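Local coordinates for protein putative Acetyltransferase from the GNAT family (Novosphingobium aromaticivorans DSM 12444, PDB 3EC4) that probably transfers an acyl group, most likely acetyl from acetyl-CoA, to an acceptor substrate, at residues A147-R152 and A184-R189; R31-D34 and P39-A42; V109-A114 and G136-G141; H6-P11 and P155-V160; P94-P99 and L178-I183. One frame throughout, in Å; residues are numbered along the deposited sequence.

Contact 1. Residues A147-R152 and A184-R189; sequences AGERMR and AGMAAR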
# COMPACT_ATOMS: atom_id res chain seq x y z
N ALA A 147 -3.64 3.25 10.47
CA ALA A 147 -3.60 3.48 9.02
C ALA A 147 -2.43 4.39 8.73
O ALA A 147 -2.00 5.17 9.58
CB ALA A 147 -4.89 4.10 8.47
N GLY A 148 -1.94 4.32 7.50
CA GLY A 148 -0.78 5.07 7.12
C GLY A 148 -0.71 5.43 5.66
O GLY A 148 -1.68 5.28 4.89
N GLU A 149 0.48 5.87 5.30
CA GLU A 149 0.85 6.26 3.96
C GLU A 149 1.83 5.27 3.36
O GLU A 149 2.69 4.75 4.07
CB GLU A 149 1.51 7.62 3.97
CG GLU A 149 0.67 8.69 4.64
CD GLU A 149 1.37 10.00 4.76
OE1 GLU A 149 2.59 10.03 5.00
OE2 GLU A 149 0.67 11.05 4.65
N ARG A 150 1.75 5.08 2.05
CA ARG A 150 2.70 4.21 1.37
C ARG A 150 3.27 4.81 0.09
O ARG A 150 4.05 5.77 0.17
CB ARG A 150 2.10 2.81 1.22
CG ARG A 150 3.07 1.70 0.93
CD ARG A 150 2.41 0.34 0.98
NE ARG A 150 1.48 0.12 -0.09
CZ ARG A 150 0.76 -0.99 -0.25
NH1 ARG A 150 0.85 -2.03 0.59
NH2 ARG A 150 -0.07 -1.08 -1.24
N MSE A 151 2.93 4.28 -1.09
CA MSE A 151 3.62 4.68 -2.32
C MSE A 151 3.28 6.11 -2.77
O MSE A 151 2.18 6.64 -2.50
CB MSE A 151 3.34 3.71 -3.48
CG MSE A 151 3.67 2.31 -3.16
SE MSE A 151 3.56 1.16 -4.70
CE MSE A 151 2.82 -0.40 -3.77
N ARG A 152 4.23 6.71 -3.45
CA ARG A 152 4.07 8.06 -3.98
C ARG A 152 4.53 8.07 -5.43
O ARG A 152 5.68 8.36 -5.70
CB ARG A 152 4.87 9.05 -3.16
CG ARG A 152 4.31 9.20 -1.74
CD ARG A 152 5.23 9.96 -0.84
NE ARG A 152 4.67 10.02 0.49
CZ ARG A 152 3.80 10.93 0.91
NH1 ARG A 152 3.48 11.96 0.15
NH2 ARG A 152 3.31 10.83 2.15
N ALA A 184 -6.40 13.95 5.41
CA ALA A 184 -6.28 15.32 5.86
C ALA A 184 -4.83 15.79 5.74
O ALA A 184 -4.56 16.93 5.31
CB ALA A 184 -6.77 15.42 7.27
N GLY A 185 -3.89 14.93 6.11
CA GLY A 185 -2.46 15.29 6.06
C GLY A 185 -2.01 15.42 4.62
O GLY A 185 -1.30 16.37 4.27
N MSE A 186 -2.44 14.47 3.79
CA MSE A 186 -2.19 14.55 2.34
C MSE A 186 -2.75 15.87 1.75
O MSE A 186 -2.02 16.66 1.11
CB MSE A 186 -2.79 13.35 1.63
CG MSE A 186 -2.06 12.06 2.03
SE MSE A 186 -2.99 10.56 1.27
CE MSE A 186 -1.82 9.16 1.85
N ALA A 187 -4.00 16.15 2.07
CA ALA A 187 -4.64 17.41 1.68
C ALA A 187 -3.85 18.64 2.09
O ALA A 187 -3.70 19.56 1.27
CB ALA A 187 -6.06 17.47 2.24
N ALA A 188 -3.37 18.68 3.34
CA ALA A 188 -2.61 19.79 3.86
C ALA A 188 -1.39 20.06 2.98
O ALA A 188 -1.04 21.22 2.78
CB ALA A 188 -2.16 19.55 5.30
N ARG A 189 -0.77 18.99 2.47
CA ARG A 189 0.40 19.09 1.60
C ARG A 189 0.06 19.24 0.10
O ARG A 189 0.94 19.35 -0.73
CB ARG A 189 1.32 17.84 1.81
CG ARG A 189 1.87 17.68 3.19
CD ARG A 189 2.91 16.58 3.33
NE ARG A 189 2.37 15.29 2.89
CZ ARG A 189 1.84 14.36 3.66
NH1 ARG A 189 1.81 14.45 4.97
NH2 ARG A 189 1.33 13.27 3.08
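Glu149, the last residue of strand 142-149, reaches across to Met186 and Arg189. From CB, its CG lies anti to the carbonyl carbon (chi1 -54°), and the chain runs on extended toward helix 174-188. CG packs on the methyl of selenomethionine Met186, with Glu149 CG to Met186 CE at 3.8 Å. Beyond CD the two oxygens take different partners. Glu149 OE2 accepts a hydrogen bond from Arg189 NH2 at 2.8 Å, with an N-H...O angle of 163°. The donor comes from above the carboxylate plane, whereas OE2 lies close to the guanidinium plane. Carboxylate and guanidinium are thus nearly perpendicular. Glu149 OE1 makes a salt bridge with Arg152 NH2 at 3.0 Å and also accepts from the backbone N of Gln133. The two arginines come close, with Arg152 NH2 to Arg189 NH2 at 3.3 Å. The Glu149 carboxylate binds one with each oxygen, and Glu191 forms salt bridges with both, which probably offsets the repulsion of the two close donors. Met186 fills the apolar side, touching Ala158 and Pro193. The arrangement is a salt-bridge network that ties the end of an interior strand of the mixed GNAT sheet to the C-terminal end of the helix packed on it.

Contact 2. Residues R31-D34 and P39-A42; sequences RRLD and PFAA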
# COMPACT_ATOMS: atom_id res chain seq x y z
N ARG A 31 13.26 -2.26 -10.94
CA ARG A 31 13.10 -1.50 -9.71
C ARG A 31 12.55 -2.40 -8.63
O ARG A 31 11.57 -3.13 -8.86
CB ARG A 31 12.19 -0.27 -9.90
CG ARG A 31 12.82 0.71 -10.89
CD ARG A 31 11.96 1.90 -11.23
NE ARG A 31 12.59 2.64 -12.34
CZ ARG A 31 12.01 3.61 -13.04
NH1 ARG A 31 10.77 4.01 -12.75
NH2 ARG A 31 12.69 4.19 -14.03
N ARG A 32 13.18 -2.36 -7.47
CA ARG A 32 12.81 -3.22 -6.33
C ARG A 32 12.78 -2.42 -5.07
O ARG A 32 13.73 -1.72 -4.74
CB ARG A 32 13.84 -4.35 -6.23
CG ARG A 32 13.78 -5.22 -4.96
CD ARG A 32 12.55 -6.07 -4.99
NE ARG A 32 12.45 -7.19 -4.01
CZ ARG A 32 11.82 -7.12 -2.83
NH1 ARG A 32 11.29 -5.97 -2.37
NH2 ARG A 32 11.72 -8.22 -2.08
N LEU A 33 11.64 -2.42 -4.39
CA LEU A 33 11.52 -1.72 -3.13
C LEU A 33 12.48 -2.38 -2.13
O LEU A 33 12.61 -3.62 -2.07
CB LEU A 33 10.06 -1.75 -2.64
CG LEU A 33 9.69 -1.16 -1.27
CD1 LEU A 33 9.94 0.32 -1.22
CD2 LEU A 33 8.24 -1.57 -0.92
N ASP A 34 13.15 -1.56 -1.35
CA ASP A 34 13.93 -2.06 -0.24
C ASP A 34 13.03 -3.07 0.52
O ASP A 34 11.96 -2.72 0.95
CB ASP A 34 14.31 -0.89 0.64
CG ASP A 34 15.13 -1.28 1.85
OD1 ASP A 34 15.14 -2.45 2.27
OD2 ASP A 34 15.74 -0.35 2.40
N PRO A 39 7.47 -5.82 -0.34
CA PRO A 39 7.86 -6.82 -1.33
C PRO A 39 7.73 -6.42 -2.82
O PRO A 39 7.79 -7.29 -3.71
CB PRO A 39 6.87 -7.93 -1.03
CG PRO A 39 5.61 -7.16 -0.75
CD PRO A 39 6.05 -5.95 0.02
N PHE A 40 7.60 -5.13 -3.09
CA PHE A 40 7.12 -4.68 -4.40
C PHE A 40 8.28 -4.55 -5.39
O PHE A 40 9.39 -4.19 -5.02
CB PHE A 40 6.37 -3.36 -4.30
CG PHE A 40 5.07 -3.49 -3.57
CD1 PHE A 40 3.99 -4.09 -4.17
CD2 PHE A 40 4.97 -3.08 -2.24
CE1 PHE A 40 2.82 -4.24 -3.51
CE2 PHE A 40 3.79 -3.26 -1.56
CZ PHE A 40 2.73 -3.83 -2.19
N ALA A 41 7.99 -4.86 -6.66
CA ALA A 41 9.00 -4.70 -7.75
C ALA A 41 8.29 -4.42 -9.06
O ALA A 41 7.09 -4.60 -9.18
CB ALA A 41 9.91 -5.97 -7.88
N ALA A 42 9.06 -3.94 -10.04
CA ALA A 42 8.54 -3.62 -11.35
C ALA A 42 9.68 -3.69 -12.36
O ALA A 42 10.86 -3.46 -12.02
CB ALA A 42 7.88 -2.22 -11.35
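Arg31 pairs with Ala42 through two backbone hydrogen bonds. Arg31 N donates to Ala42 O at 2.9 Å, and Ala42 N donates to Arg31 O at the same length. Arg31 O also receives a CA-H...O contact from Ala41 CA at 3.2 Å. The Arg31 side chain leads away from the pair to Trp13, where it makes a cation-pi contact and a hydrogen bond to the carbonyl. Arg32 faces Ala41 in a non-hydrogen-bonded antiparallel pair. The two strands form a small beta hairpin whose second arm is also backbone hydrogen-bonded to Trp63 of strand 61-66, at the edge of the mixed sheet. Arg32 bends at chi2 (70°), which brings its chain back over the partner strand. Its CD lies 3.9 Å from Ala41 CB. Its guanidinium then reaches Pro39, with NH1 3.6 Å from Pro39 C and Pro39 O over one face. NH1 is hydrogen-bonded to Gly38 O in the turn. With a leucine in place of Arg32, the Gly38 carbonyl would probably lose this donor and the turn would be held less firmly. At Leu33 the backbone N donates to Phe40 O at 2.9 Å. The Leu33 side chain lies alongside Phe40, pointing the same way. Its CD2 meets the ring edge, 3.8 Å from Phe40 CD2. Leu33 also touches Tyr131, while the Phe40 ring packs against Trp63, Val65 and Val12.

Contact 3. Residues V109-A114 and G136-G141; sequences VPEMTA and GVRIDG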
# COMPACT_ATOMS: atom_id res chain seq x y z
N VAL A 109 6.13 0.65 17.29
CA VAL A 109 6.41 -0.35 16.24
C VAL A 109 6.10 -1.79 16.66
O VAL A 109 5.45 -2.50 15.90
CB VAL A 109 7.81 -0.16 15.67
CG1 VAL A 109 8.21 -1.38 14.77
CG2 VAL A 109 7.88 1.20 14.91
N PRO A 110 6.49 -2.23 17.87
CA PRO A 110 6.07 -3.59 18.32
C PRO A 110 4.56 -3.85 18.23
O PRO A 110 4.12 -4.91 17.71
CB PRO A 110 6.55 -3.62 19.77
CG PRO A 110 7.76 -2.74 19.76
CD PRO A 110 7.34 -1.59 18.90
N GLU A 111 3.78 -2.91 18.74
CA GLU A 111 2.33 -3.03 18.70
C GLU A 111 1.75 -2.93 17.31
O GLU A 111 0.75 -3.61 17.02
CB GLU A 111 1.68 -1.98 19.60
CG GLU A 111 1.85 -2.30 21.04
CD GLU A 111 1.42 -1.17 21.95
OE1 GLU A 111 2.20 -0.16 22.07
OE2 GLU A 111 0.32 -1.30 22.54
N MSE A 112 2.34 -2.09 16.45
CA MSE A 112 1.94 -1.97 15.03
C MSE A 112 2.22 -3.26 14.30
O MSE A 112 1.42 -3.77 13.53
CB MSE A 112 2.75 -0.85 14.37
CG MSE A 112 2.31 0.59 14.86
SE MSE A 112 3.61 1.93 14.27
CE MSE A 112 3.05 2.08 12.46
N THR A 113 3.39 -3.81 14.58
CA THR A 113 3.77 -5.10 14.01
C THR A 113 2.83 -6.25 14.40
O THR A 113 2.43 -7.04 13.55
CB THR A 113 5.22 -5.39 14.35
OG1 THR A 113 6.03 -4.47 13.62
CG2 THR A 113 5.57 -6.84 13.95
N ALA A 114 2.49 -6.37 15.67
CA ALA A 114 1.55 -7.40 16.11
C ALA A 114 0.22 -7.25 15.37
O ALA A 114 -0.33 -8.23 14.87
CB ALA A 114 1.30 -7.33 17.56
N GLY A 136 -3.01 6.10 14.75
CA GLY A 136 -3.62 5.02 15.48
C GLY A 136 -4.72 5.52 16.37
O GLY A 136 -4.85 6.71 16.60
N VAL A 137 -5.47 4.57 16.88
CA VAL A 137 -6.40 4.81 17.96
C VAL A 137 -6.10 3.81 19.06
O VAL A 137 -5.86 2.62 18.79
CB VAL A 137 -7.89 4.70 17.54
CG1 VAL A 137 -8.79 5.08 18.71
CG2 VAL A 137 -8.19 5.58 16.35
N ARG A 138 -6.11 4.30 20.30
CA ARG A 138 -5.87 3.46 21.48
C ARG A 138 -7.14 3.30 22.27
O ARG A 138 -7.88 4.25 22.46
CB ARG A 138 -4.76 4.04 22.37
CG ARG A 138 -3.41 4.07 21.65
CD ARG A 138 -2.22 3.82 22.57
NE ARG A 138 -1.05 3.44 21.78
CZ ARG A 138 -0.40 2.27 21.85
NH1 ARG A 138 -0.77 1.32 22.70
NH2 ARG A 138 0.64 2.05 21.06
N ILE A 139 -7.38 2.08 22.73
CA ILE A 139 -8.56 1.70 23.52
C ILE A 139 -8.04 0.78 24.66
O ILE A 139 -7.33 -0.19 24.40
CB ILE A 139 -9.59 0.94 22.66
CG1 ILE A 139 -10.18 1.86 21.59
CG2 ILE A 139 -10.73 0.35 23.54
CD1 ILE A 139 -11.25 1.20 20.72
N ASP A 140 -8.37 1.13 25.90
CA ASP A 140 -7.88 0.42 27.12
C ASP A 140 -6.37 0.33 27.11
O ASP A 140 -5.78 -0.69 27.49
CB ASP A 140 -8.45 -1.02 27.22
CG ASP A 140 -9.98 -1.09 27.09
OD1 ASP A 140 -10.66 -0.28 27.76
OD2 ASP A 140 -10.47 -1.96 26.32
N GLY A 141 -5.73 1.38 26.60
CA GLY A 141 -4.27 1.40 26.44
C GLY A 141 -3.68 0.57 25.32
O GLY A 141 -2.49 0.61 25.09
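Arg138 grips the carboxylate of Glu111 end-on, with one nitrogen to each oxygen. Arg138 NH1 donates to Glu111 OE2 at 2.8 Å with an N-H...O angle of 166°. Arg138 NH2 donates to Glu111 OE1 at 2.9 Å, less straight at 152°. The two flat groups are not coplanar; their planes are 50° apart. NH1 meets OE2 on its syn side but out of the carboxylate plane, and NH2 approaches OE1 from above it. The Arg138 chain bends at chi2 as it turns from the strand toward the helix. NH1 has a second acceptor, Gly141 O at 3.0 Å, in the turn that follows the same strand. NH2 also forms a salt bridge with Asp108, just ahead of the helix. Two acids therefore share this one guanidinium and probably stabilise its charge. Farther out, Arg138 touches Leu143. On the helix, Met112 packs on Leu143, Met146 and Trp129. This surface contact links the first turn of helix 109-118 to the end of strand 134-139. That strand lies in the mixed sheet between strands 142-149 and 102-103. Val137 and Ile139 on it pack against helix 174-188.

Contact 4. Residues H6-P11 and P155-V160; sequences HPLDRP and PNLAEV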
# COMPACT_ATOMS: atom_id res chain seq x y z
N HIS A 6 -0.86 7.71 -17.08
CA HIS A 6 -0.97 8.29 -15.74
C HIS A 6 0.06 7.67 -14.79
O HIS A 6 0.39 6.48 -14.92
CB HIS A 6 -2.38 7.98 -15.26
CG HIS A 6 -2.86 8.86 -14.16
ND1 HIS A 6 -2.39 8.77 -12.87
CD2 HIS A 6 -3.79 9.84 -14.15
CE1 HIS A 6 -3.00 9.65 -12.12
NE2 HIS A 6 -3.86 10.32 -12.87
N PRO A 7 0.63 8.47 -13.85
CA PRO A 7 1.51 7.90 -12.83
C PRO A 7 0.92 6.72 -12.08
O PRO A 7 1.66 5.80 -11.71
CB PRO A 7 1.73 9.07 -11.85
CG PRO A 7 1.59 10.26 -12.69
CD PRO A 7 0.50 9.92 -13.69
N LEU A 8 -0.40 6.72 -11.88
CA LEU A 8 -1.05 5.63 -11.14
C LEU A 8 -1.22 4.35 -11.97
O LEU A 8 -1.63 3.32 -11.44
CB LEU A 8 -2.38 6.09 -10.59
CG LEU A 8 -2.43 7.21 -9.56
CD1 LEU A 8 -3.91 7.31 -9.14
CD2 LEU A 8 -1.54 6.83 -8.36
N ASP A 9 -0.94 4.39 -13.26
CA ASP A 9 -1.00 3.15 -14.06
C ASP A 9 0.11 2.18 -13.70
O ASP A 9 0.02 0.99 -13.98
CB ASP A 9 -0.93 3.47 -15.55
CG ASP A 9 -2.15 4.17 -16.05
OD1 ASP A 9 -3.21 4.18 -15.39
OD2 ASP A 9 -2.02 4.79 -17.11
N ARG A 10 1.22 2.68 -13.19
CA ARG A 10 2.31 1.83 -12.77
C ARG A 10 2.86 2.34 -11.46
O ARG A 10 3.89 3.02 -11.44
CB ARG A 10 3.40 1.79 -13.84
CG ARG A 10 2.96 1.26 -15.22
CD ARG A 10 4.19 0.84 -16.05
NE ARG A 10 4.77 -0.32 -15.42
CZ ARG A 10 6.04 -0.73 -15.52
NH1 ARG A 10 6.93 -0.09 -16.26
NH2 ARG A 10 6.39 -1.81 -14.84
N PRO A 11 2.11 2.13 -10.36
CA PRO A 11 2.44 2.85 -9.11
C PRO A 11 3.75 2.39 -8.47
O PRO A 11 4.46 3.21 -7.91
CB PRO A 11 1.20 2.61 -8.21
CG PRO A 11 0.45 1.50 -8.84
CD PRO A 11 0.91 1.31 -10.25
N PRO A 155 4.97 13.42 -7.19
CA PRO A 155 4.95 14.31 -6.03
C PRO A 155 3.57 14.64 -5.46
O PRO A 155 3.45 14.76 -4.24
CB PRO A 155 5.68 15.55 -6.54
CG PRO A 155 6.66 14.97 -7.54
CD PRO A 155 5.82 13.95 -8.26
N ASN A 156 2.55 14.76 -6.31
CA ASN A 156 1.20 15.12 -5.85
C ASN A 156 0.25 13.92 -5.63
O ASN A 156 -0.95 14.12 -5.52
CB ASN A 156 0.57 16.04 -6.88
CG ASN A 156 0.21 15.30 -8.15
OD1 ASN A 156 0.98 14.44 -8.64
ND2 ASN A 156 -0.97 15.57 -8.66
N LEU A 157 0.78 12.70 -5.59
CA LEU A 157 -0.03 11.50 -5.33
C LEU A 157 0.53 10.75 -4.12
O LEU A 157 1.74 10.64 -3.97
CB LEU A 157 -0.02 10.55 -6.55
CG LEU A 157 -0.65 11.15 -7.82
CD1 LEU A 157 -0.25 10.37 -9.08
CD2 LEU A 157 -2.16 11.17 -7.58
N ALA A 158 -0.36 10.20 -3.29
CA ALA A 158 0.05 9.52 -2.08
C ALA A 158 -0.94 8.41 -1.76
O ALA A 158 -2.13 8.64 -1.78
CB ALA A 158 0.15 10.49 -0.91
N GLU A 159 -0.41 7.23 -1.44
CA GLU A 159 -1.23 6.07 -1.18
C GLU A 159 -1.65 5.93 0.29
O GLU A 159 -0.83 5.96 1.18
CB GLU A 159 -0.46 4.81 -1.59
CG GLU A 159 -1.34 3.56 -1.64
CD GLU A 159 -0.56 2.31 -1.97
OE1 GLU A 159 0.66 2.33 -1.72
OE2 GLU A 159 -1.18 1.31 -2.43
N VAL A 160 -2.94 5.73 0.50
CA VAL A 160 -3.47 5.24 1.78
C VAL A 160 -3.31 3.73 1.92
O VAL A 160 -3.72 2.99 1.03
CB VAL A 160 -4.96 5.60 1.94
CG1 VAL A 160 -5.44 5.16 3.31
CG2 VAL A 160 -5.12 7.16 1.75
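Leu157 is the residue of 155-160 that meets the N-terminal segment, where it touches His6, Pro7 and Leu8. It follows Pro155 and Asn156 in the loop and opens strand 157-165. Its CG lies anti to the carbonyl carbon (chi1 -63°), and one methyl, CD1, makes all three contacts. Pro7 crosses it at about a right angle, and Leu157 CD1 sits 3.6 Å from Pro7 CB. Leu8 comes in obliquely with a branch methyl, Leu8 CD2 at 3.8 Å from Leu157 CD1. The His6 ring is more distant, with CE1 at 4.2 Å from Leu157 CD1. No hydrogen bond joins the segments; the contact is made through carbon atoms.

The receiving side is kept in shape by its own bonds. Leu8 N donates to His6 ND1 at 3.0 Å, close to the ring plane and nearly straight (169°). This bond helps fix the rotation of the imidazole and leaves ND1 acting as an acceptor. His6 N donates to Asp9 OD2 at 3.1 Å, and Asp9 N returns a bond to His6 O at 3.0 Å. Both bonds span the short 3-10 turn at Pro7 to Asp9.

Next along the strand, Ala158 points away and packs on Met186 of helix 174-188. Glu159 forms a salt bridge with Arg150, and Val160 packs on the same helix. Leu8 also touches Tyr194 and Arg216. The N-terminal turn, just before helix 11-17, thus lies against strands 157-165, 192-198 and 214-226, on the sheet face that Leu157 shares and Ala158 does not.

Contact 5. Residues P94-P99 and L178-I183; sequences PSFDDP and LIRKVI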
# COMPACT_ATOMS: atom_id res chain seq x y z
N PRO A 94 -13.60 17.18 3.40
CA PRO A 94 -14.29 18.00 4.41
C PRO A 94 -13.48 17.94 5.67
O PRO A 94 -12.94 16.90 5.99
CB PRO A 94 -15.65 17.32 4.58
CG PRO A 94 -15.57 16.04 3.87
CD PRO A 94 -14.38 16.00 3.00
N SER A 95 -13.31 19.05 6.37
CA SER A 95 -12.48 18.99 7.57
C SER A 95 -13.23 18.20 8.67
O SER A 95 -14.48 18.21 8.74
CB SER A 95 -12.06 20.38 8.06
OG SER A 95 -13.19 21.08 8.54
N PHE A 96 -12.46 17.44 9.46
CA PHE A 96 -13.00 16.57 10.50
C PHE A 96 -11.93 16.51 11.58
O PHE A 96 -10.87 15.90 11.36
CB PHE A 96 -13.26 15.21 9.88
CG PHE A 96 -14.03 14.25 10.75
CD1 PHE A 96 -13.37 13.38 11.60
CD2 PHE A 96 -15.41 14.15 10.63
CE1 PHE A 96 -14.05 12.43 12.34
CE2 PHE A 96 -16.11 13.21 11.37
CZ PHE A 96 -15.43 12.36 12.26
N ASP A 97 -12.20 17.18 12.70
CA ASP A 97 -11.31 17.28 13.84
C ASP A 97 -11.56 16.10 14.75
O ASP A 97 -12.66 15.95 15.29
CB ASP A 97 -11.54 18.60 14.56
CG ASP A 97 -10.62 18.83 15.76
OD1 ASP A 97 -9.61 18.15 15.89
OD2 ASP A 97 -10.90 19.77 16.55
N ASP A 98 -10.54 15.27 14.94
CA ASP A 98 -10.70 14.02 15.68
C ASP A 98 -9.50 13.82 16.62
O ASP A 98 -8.53 13.19 16.25
CB ASP A 98 -10.78 12.88 14.66
CG ASP A 98 -11.29 11.57 15.25
OD1 ASP A 98 -11.32 11.41 16.49
OD2 ASP A 98 -11.63 10.70 14.44
N PRO A 99 -9.54 14.42 17.82
CA PRO A 99 -8.36 14.34 18.68
C PRO A 99 -8.04 12.96 19.25
O PRO A 99 -6.91 12.75 19.70
CB PRO A 99 -8.67 15.33 19.80
CG PRO A 99 -9.89 16.05 19.39
CD PRO A 99 -10.61 15.22 18.43
N LEU A 178 -9.58 6.81 10.90
CA LEU A 178 -8.15 6.78 10.57
C LEU A 178 -7.86 7.19 9.11
O LEU A 178 -6.92 7.96 8.85
CB LEU A 178 -7.59 5.39 10.86
CG LEU A 178 -7.42 5.17 12.38
CD1 LEU A 178 -7.35 3.71 12.80
CD2 LEU A 178 -6.13 5.93 12.88
N ILE A 179 -8.65 6.67 8.17
CA ILE A 179 -8.53 7.13 6.78
C ILE A 179 -8.71 8.66 6.69
O ILE A 179 -7.95 9.35 6.01
CB ILE A 179 -9.49 6.36 5.84
CG1 ILE A 179 -9.07 4.89 5.77
CG2 ILE A 179 -9.48 7.03 4.42
CD1 ILE A 179 -10.14 3.89 5.32
N ARG A 180 -9.73 9.19 7.35
CA ARG A 180 -9.93 10.65 7.38
C ARG A 180 -8.67 11.38 7.82
O ARG A 180 -8.31 12.40 7.25
CB ARG A 180 -11.06 11.04 8.32
CG ARG A 180 -12.49 10.71 7.83
CD ARG A 180 -13.46 11.09 8.91
NE ARG A 180 -14.89 10.93 8.65
CZ ARG A 180 -15.61 11.79 7.93
NH1 ARG A 180 -15.04 12.84 7.37
NH2 ARG A 180 -16.91 11.60 7.77
N LYS A 181 -8.03 10.90 8.88
CA LYS A 181 -6.84 11.57 9.39
C LYS A 181 -5.70 11.51 8.39
O LYS A 181 -5.03 12.50 8.10
CB LYS A 181 -6.41 10.94 10.70
CG LYS A 181 -5.28 11.70 11.37
CD LYS A 181 -5.66 13.08 11.85
CE LYS A 181 -4.49 13.70 12.59
NZ LYS A 181 -4.78 15.05 13.01
N VAL A 182 -5.46 10.34 7.83
CA VAL A 182 -4.40 10.22 6.83
C VAL A 182 -4.61 11.19 5.61
O VAL A 182 -3.66 11.88 5.17
CB VAL A 182 -4.28 8.73 6.34
CG1 VAL A 182 -3.32 8.69 5.07
CG2 VAL A 182 -3.74 7.81 7.44
N ILE A 183 -5.83 11.24 5.06
CA ILE A 183 -6.11 12.05 3.87
C ILE A 183 -6.11 13.57 4.15
O ILE A 183 -5.77 14.33 3.28
CB ILE A 183 -7.37 11.59 3.10
CG1 ILE A 183 -8.66 11.83 3.87
CG2 ILE A 183 -7.21 10.13 2.64
CD1 ILE A 183 -9.95 11.40 3.09
O HOH W 1 -12.61 13.96 6.38
O HOH W 2 -8.09 15.25 13.40
O HOH W 3 -5.98 14.04 15.59
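Phe96 and Arg180 stack face to face. The guanidinium lies flat on the phenyl ring, with planes 10° apart. Arg180 CZ is 4.0 Å from the Phe96 ring centroid, over the face, which makes this a cation-pi interaction. Phe96 CD2 in turn lies over the guanidinium, 3.5 Å from Arg180 NH1. Asp98 OD2 lies at the edge of the same ring.

The aliphatic part of the arginine adds a CH-pi contact. Arg180 CD sits over the same ring, 3.6 Å from the Phe96 centroid. The Arg180 chain is extended from CG to NE, and its last torsion (chi4 -80°) turns the guanidinium so that both CD and CZ can rest on the ring. In place of Arg180, an alanine would leave the Phe96 face without its stacking partner and would probably let the ring turn more freely.

The helix involved, 174-188, follows strand 157-165 in the GNAT fold and packs on the mixed sheet through Leu178 and Val182. Arg180 projects from it toward the 94-99 loop, which runs between strands 76-88 and 102-103.

Water-mediated bonds lie beside the stack. One water, at the edge of the guanidinium, accepts from Arg180 NH1 at 2.9 Å and donates to Pro94 O at 3.0 Å. A second water accepts from Asp98 N at 2.9 Å and more weakly from Lys181 NZ. A third accepts from Lys181 NZ at 3.0 Å and donates to Asp98 O at 2.8 Å.

One direct salt bridge is made by Asp98, to Arg177, one turn before Lys181 on the helix.

Overall arrangement
From the N terminus, contact 4 closes the longest loop by bringing 6-11 against strand 157-165. Contact 2 is a short hairpin nested within that loop. Its Phe40 packs on Met151 of contact 1. Next, 94-99 begins contact 5, which closes on helix 174-188. Contact 3 lies nested inside the loops of both contact 4 and contact 5 and ties helix 109-118 to strand 134-139. Contact 1 opens after it and ends on helix 174-188, crossing contacts 4 and 5; these two also cross each other. Contacts 1 and 5 share helix 174-188. Contacts 1, 3 and 4 all reach the mixed sheet, through strands 142-149, 134-139 and 157-165.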